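PDB 6ABQ: PadR family transcriptional regulator from Listeria monocytogenes, which probably binds operator DNA as a dimer through a winged helix-turn-helix domain and regulates transcription in a ligand-dependent way. Local coordinates for residues 36-39 with 40-43; 54-57 with 58-61. All coordinates share one frame; numbering follows the deposited sequence.

Contact 1: residues 36-39 with 40-43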
ATOM      1  N   ILE B  36      -1.937   1.377 -19.723  1.00 10.68           N
ATOM      2  CA  ILE B  36      -1.866   0.919 -18.327  1.00  9.98           C
ATOM      3  C   ILE B  36      -2.424   1.975 -17.364  1.00 10.77           C
ATOM      4  O   ILE B  36      -3.221   1.634 -16.487  1.00 11.24           O
ATOM      5  CB  ILE B  36      -0.422   0.519 -17.918  1.00  9.19           C
ATOM      6  CG1 ILE B  36       0.054  -0.694 -18.730  1.00  8.76           C
ATOM      7  CG2 ILE B  36      -0.330   0.225 -16.414  1.00  9.33           C
ATOM      8  CD1 ILE B  36       1.564  -0.819 -18.863  1.00  8.59           C
ATOM      9  N   THR B  37      -2.008   3.239 -17.540  1.00 11.44           N
ATOM     10  CA  THR B  37      -2.466   4.367 -16.718  1.00 12.72           C
ATOM     11  C   THR B  37      -3.987   4.486 -16.775  1.00 13.81           C
ATOM     12  O   THR B  37      -4.640   4.558 -15.733  1.00 14.58           O
ATOM     13  CB  THR B  37      -1.833   5.718 -17.154  1.00 13.98           C
ATOM     14  OG1 THR B  37      -0.417   5.584 -17.263  1.00 13.53           O
ATOM     15  CG2 THR B  37      -2.151   6.826 -16.157  1.00 15.66           C
ATOM     16  N   LYS B  38      -4.534   4.487 -17.992  1.00 14.43           N
ATOM     17  CA  LYS B  38      -5.983   4.612 -18.211  1.00 16.21           C
ATOM     18  C   LYS B  38      -6.758   3.428 -17.631  1.00 16.12           C
ATOM     19  O   LYS B  38      -7.828   3.622 -17.054  1.00 17.77           O
ATOM     20  CB  LYS B  38      -6.315   4.821 -19.694  1.00 17.63           C
ATOM     21  CG  LYS B  38      -5.662   6.049 -20.336  1.00 18.76           C
ATOM     22  CD  LYS B  38      -6.429   7.352 -20.096  1.00 21.33           C
ATOM     23  CE  LYS B  38      -5.797   8.182 -18.986  1.00 21.07           C
ATOM     24  NZ  LYS B  38      -5.164   9.421 -19.528  1.00 23.04           N
ATOM     25  N   TYR B  39      -6.199   2.221 -17.768  1.00 14.66           N
ATOM     26  CA  TYR B  39      -6.737   1.018 -17.126  1.00 14.95           C
ATOM     27  C   TYR B  39      -6.860   1.191 -15.598  1.00 15.43           C
ATOM     28  O   TYR B  39      -7.890   0.852 -15.020  1.00 17.23           O
ATOM     29  CB  TYR B  39      -5.904  -0.238 -17.481  1.00 13.62           C
ATOM     30  CG  TYR B  39      -6.197  -1.418 -16.576  1.00 14.25           C
ATOM     31  CD1 TYR B  39      -7.357  -2.193 -16.743  1.00 16.33           C
ATOM     32  CD2 TYR B  39      -5.331  -1.738 -15.522  1.00 13.52           C
ATOM     33  CE1 TYR B  39      -7.636  -3.259 -15.885  1.00 17.66           C
ATOM     34  CE2 TYR B  39      -5.595  -2.800 -14.665  1.00 14.83           C
ATOM     35  CZ  TYR B  39      -6.743  -3.556 -14.840  1.00 16.88           C
ATOM     36  OH  TYR B  39      -6.984  -4.606 -13.972  1.00 18.83           O
ATOM     37  N   LEU B  40      -5.803   1.707 -14.967  1.00 14.38           N
ATOM     38  CA  LEU B  40      -5.792   1.948 -13.522  1.00 15.38           C
ATOM     39  C   LEU B  40      -6.747   3.072 -13.096  1.00 17.37           C
ATOM     40  O   LEU B  40      -7.395   2.956 -12.056  1.00 19.19           O
ATOM     41  CB  LEU B  40      -4.364   2.205 -13.006  1.00 14.48           C
ATOM     42  CG  LEU B  40      -3.370   1.045 -13.159  1.00 13.18           C
ATOM     43  CD1 LEU B  40      -1.931   1.537 -13.061  1.00 12.63           C
ATOM     44  CD2 LEU B  40      -3.647  -0.069 -12.155  1.00 14.41           C
ATOM     45  N   ASN B  41      -6.845   4.130 -13.913  1.00 17.52           N
ATOM     46  CA  ASN B  41      -7.776   5.248 -13.657  1.00 19.83           C
ATOM     47  C   ASN B  41      -9.241   4.818 -13.708  1.00 21.81           C
ATOM     48  O   ASN B  41     -10.027   5.189 -12.835  1.00 24.08           O
ATOM     49  CB  ASN B  41      -7.552   6.414 -14.632  1.00 20.19           C
ATOM     50  CG  ASN B  41      -6.190   7.098 -14.472  1.00 19.40           C
ATOM     51  OD1 ASN B  41      -5.768   7.818 -15.370  1.00 19.69           O
ATOM     52  ND2 ASN B  41      -5.510   6.888 -13.345  1.00 19.08           N
ATOM     53  N   ASP B  42      -9.582   4.026 -14.729  1.00 21.42           N
ATOM     54  CA  ASP B  42     -10.936   3.501 -14.935  1.00 23.83           C
ATOM     55  C   ASP B  42     -11.341   2.478 -13.885  1.00 24.85           C
ATOM     56  O   ASP B  42     -12.522   2.350 -13.565  1.00 27.83           O
ATOM     57  CB  ASP B  42     -11.077   2.903 -16.342  1.00 23.68           C
ATOM     58  CG  ASP B  42     -11.133   3.970 -17.440  1.00 24.51           C
ATOM     59  OD1 ASP B  42     -11.349   5.170 -17.130  1.00 25.77           O
ATOM     60  OD2 ASP B  42     -10.969   3.602 -18.626  1.00 24.42           O
ATOM     61  N   LEU B  43     -10.354   1.763 -13.354  1.00 22.92           N
ATOM     62  CA  LEU B  43     -10.532   0.861 -12.218  1.00 24.31           C
ATOM     63  C   LEU B  43     -10.955   1.611 -10.948  1.00 26.61           C
ATOM     64  O   LEU B  43     -11.530   1.022 -10.040  1.00 29.20           O
ATOM     65  CB  LEU B  43      -9.223   0.100 -11.978  1.00 22.06           C
ATOM     66  CG  LEU B  43      -9.074  -1.019 -10.946  1.00 23.47           C
ATOM     67  CD1 LEU B  43     -10.006  -2.174 -11.270  1.00 25.54           C
ATOM     68  CD2 LEU B  43      -7.627  -1.482 -10.929  1.00 21.19           C
TER
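Leu40 N and CD2 of Leu43 lie obliquely to the Tyr39 ring, and CD2 of Leu40 makes a separate apolar contact, 4.1 Å from CD2 of Tyr39. The second flat group, the amide of Asn41, has the carbonyl oxygen of Thr37 over one face, O of Thr37 standing 3.2 Å from CG of Asn41, a contact that is not a hydrogen bond. These residues belong to helix 33-42, which by its place before helix 50-62 is probably the first helix of the helix-turn-helix in this PadR-type winged-helix domain. At the amide's oxygen, OD1 of Asn41 has CG2 of Thr37 at 3.8 Å and CE of the bent Lys38 chain at 3.6 Å, while its ND2 bonds to the carbonyls of Phe45 and Ile48 and so ties the helix end to the following loop. With CG anti to the backbone N (chi1 165°), the phenol of Tyr39 leans toward the C-terminal end of the helix, where Ala114 of the second subunit packs on it and Val109 of that subunit packs on Leu43. One turn apart, Ile36 and Leu40 run side by side, CG2 of Ile36 being 3.9 Å from CD1 of Leu40; both also touch Ile22 of helix 17-27. Four i to i+4 backbone bonds hold the turn. The last, from Leu43 N to Tyr39 O, is 3.1 Å long and bends to 145° at the hydrogen.

Contact 2: residues 54-57 with 58-61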
ATOM      1  N   TYR B  54       5.398   5.166 -15.997  1.00 14.40           N
ATOM      2  CA  TYR B  54       6.703   5.045 -16.654  1.00 14.34           C
ATOM      3  C   TYR B  54       7.840   4.660 -15.706  1.00 14.94           C
ATOM      4  O   TYR B  54       8.641   3.782 -16.045  1.00 14.56           O
ATOM      5  CB  TYR B  54       7.056   6.313 -17.448  1.00 15.24           C
ATOM      6  CG  TYR B  54       6.212   6.510 -18.701  1.00 14.74           C
ATOM      7  CD1 TYR B  54       5.965   5.445 -19.579  1.00 13.67           C
ATOM      8  CD2 TYR B  54       5.668   7.767 -19.014  1.00 15.68           C
ATOM      9  CE1 TYR B  54       5.194   5.618 -20.722  1.00 13.55           C
ATOM     10  CE2 TYR B  54       4.906   7.951 -20.159  1.00 15.49           C
ATOM     11  CZ  TYR B  54       4.674   6.875 -21.005  1.00 14.42           C
ATOM     12  OH  TYR B  54       3.915   7.041 -22.132  1.00 14.54           O
ATOM     13  N   THR B  55       7.887   5.291 -14.524  1.00 16.14           N
ATOM     14  CA  THR B  55       8.892   4.968 -13.486  1.00 17.10           C
ATOM     15  C   THR B  55       8.785   3.506 -13.026  1.00 16.26           C
ATOM     16  O   THR B  55       9.797   2.834 -12.838  1.00 16.52           O
ATOM     17  CB  THR B  55       8.829   5.902 -12.242  1.00 18.96           C
ATOM     18  OG1 THR B  55       7.714   5.552 -11.413  1.00 18.86           O
ATOM     19  CG2 THR B  55       8.748   7.380 -12.620  1.00 20.17           C
ATOM     20  N   ILE B  56       7.551   3.029 -12.860  1.00 15.56           N
ATOM     21  CA  ILE B  56       7.284   1.653 -12.425  1.00 15.12           C
ATOM     22  C   ILE B  56       7.669   0.650 -13.520  1.00 14.03           C
ATOM     23  O   ILE B  56       8.260  -0.397 -13.224  1.00 14.15           O
ATOM     24  CB  ILE B  56       5.827   1.454 -11.927  1.00 15.23           C
ATOM     25  CG1 ILE B  56       5.566   2.356 -10.702  1.00 16.82           C
ATOM     26  CG2 ILE B  56       5.576  -0.014 -11.574  1.00 15.12           C
ATOM     27  CD1 ILE B  56       4.101   2.598 -10.371  1.00 17.37           C
ATOM     28  N   LEU B  57       7.353   0.983 -14.769  1.00 13.27           N
ATOM     29  CA  LEU B  57       7.804   0.200 -15.921  1.00 12.65           C
ATOM     30  C   LEU B  57       9.335   0.080 -15.990  1.00 13.25           C
ATOM     31  O   LEU B  57       9.857  -1.001 -16.265  1.00 13.25           O
ATOM     32  CB  LEU B  57       7.225   0.756 -17.231  1.00 12.17           C
ATOM     33  CG  LEU B  57       5.709   0.603 -17.477  1.00 11.77           C
ATOM     34  CD1 LEU B  57       5.293   1.350 -18.731  1.00 11.65           C
ATOM     35  CD2 LEU B  57       5.250  -0.851 -17.536  1.00 11.62           C
ATOM     36  N   VAL B  58      10.036   1.183 -15.722  1.00 14.13           N
ATOM     37  CA  VAL B  58      11.510   1.191 -15.635  1.00 15.23           C
ATOM     38  C   VAL B  58      11.990   0.237 -14.525  1.00 15.74           C
ATOM     39  O   VAL B  58      12.914  -0.553 -14.740  1.00 16.20           O
ATOM     40  CB  VAL B  58      12.078   2.629 -15.466  1.00 16.58           C
ATOM     41  CG1 VAL B  58      13.540   2.623 -15.022  1.00 18.25           C
ATOM     42  CG2 VAL B  58      11.932   3.411 -16.768  1.00 16.49           C
ATOM     43  N   ARG B  59      11.329   0.299 -13.368  1.00 15.90           N
ATOM     44  CA  ARG B  59      11.628  -0.585 -12.237  1.00 16.62           C
ATOM     45  C   ARG B  59      11.434  -2.064 -12.599  1.00 15.93           C
ATOM     46  O   ARG B  59      12.281  -2.902 -12.268  1.00 16.71           O
ATOM     47  CB  ARG B  59      10.805  -0.205 -11.001  1.00 17.21           C
ATOM     48  CG  ARG B  59      11.163  -1.019  -9.766  1.00 18.39           C
ATOM     49  CD  ARG B  59      10.567  -0.422  -8.505  1.00 19.63           C
ATOM     50  NE  ARG B  59       9.188  -0.854  -8.271  1.00 19.15           N
ATOM     51  CZ  ARG B  59       8.149  -0.042  -8.056  1.00 19.33           C
ATOM     52  NH1 ARG B  59       8.292   1.276  -8.049  1.00 19.92           N
ATOM     53  NH2 ARG B  59       6.948  -0.567  -7.841  1.00 19.25           N
ATOM     54  N   LEU B  60      10.325  -2.353 -13.286  1.00 14.79           N
ATOM     55  CA  LEU B  60       9.999  -3.702 -13.767  1.00 14.43           C
ATOM     56  C   LEU B  60      11.032  -4.287 -14.726  1.00 14.62           C
ATOM     57  O   LEU B  60      11.345  -5.479 -14.633  1.00 15.18           O
ATOM     58  CB  LEU B  60       8.609  -3.739 -14.400  1.00 13.58           C
ATOM     59  CG  LEU B  60       7.401  -3.515 -13.486  1.00 13.77           C
ATOM     60  CD1 LEU B  60       6.124  -3.555 -14.314  1.00 13.21           C
ATOM     61  CD2 LEU B  60       7.364  -4.525 -12.356  1.00 14.78           C
ATOM     62  N   GLU B  61      11.547  -3.454 -15.632  1.00 14.49           N
ATOM     63  CA  GLU B  61      12.652  -3.835 -16.526  1.00 15.15           C
ATOM     64  C   GLU B  61      13.883  -4.241 -15.726  1.00 16.49           C
ATOM     65  O   GLU B  61      14.464  -5.294 -15.976  1.00 17.21           O
ATOM     66  CB  GLU B  61      13.049  -2.677 -17.449  1.00 15.27           C
ATOM     67  CG  GLU B  61      12.054  -2.336 -18.543  1.00 14.35           C
ATOM     68  CD  GLU B  61      12.490  -1.144 -19.371  1.00 14.84           C
ATOM     69  OE1 GLU B  61      13.613  -0.637 -19.190  1.00 16.04           O
ATOM     70  OE2 GLU B  61      11.702  -0.704 -20.218  1.00 14.31           O
TER
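Arg59 reaches back along helix 50-62 beside Ile56, three residues earlier, in what is probably the recognition helix of the winged helix-turn-helix. Its CB sits 3.4 Å from O of Ile56. From there the chain leaves with CG trans to the backbone N (chi1 -175°), stays extended through CD and turns at chi3 (85°), bringing the guanidinium back alongside the isoleucine. NH1 then lies 4.0 Å from CG1 of Ile56 and NH2 4.0 Å from CG2 of Ile56, this methyl standing over one face of the flat group. NH2 also forms a salt bridge with Glu19. Farther along, CG of Leu60 presses to 3.2 Å from O of Ile56, the same oxygen that accepts the bond from Leu60 N at 2.8 Å; the Leu60 side chain reaches Leu23 of helix 17-27 and Val66 of strand 66-72. Glu61, one residue on, sends OE2 to the hydroxyl of Tyr82. Apolar contact on the guanidinium face does not compete with the polar bonds that NE and NH2 make elsewhere, so Ile56 and Glu19 can hold Arg59 together, and the carboxylate would probably offset part of the arginine's positive charge.

How the contacts relate
Contacts 1 and 2 lie on successive helices, 33-42 and 50-62, with centres about 16 Å apart and contact 1 wholly earlier in the chain. They touch directly where CD1 of Ile36 packs 3.9 Å from CD2 of Leu57. Helix 17-27 is shared: its Ile22, already a neighbour of contact 1, also meets Ile56 of contact 2, and its Ile26 meets Leu57, completing a three-helix apolar core. Away from that core the two diverge. The 36-43 segment reaches the second subunit, whereas 54-61 touches no other chain of the assembly and leads to strand 66-72 of the wing. The pair therefore spans from the side facing the second subunit to the probable recognition helix.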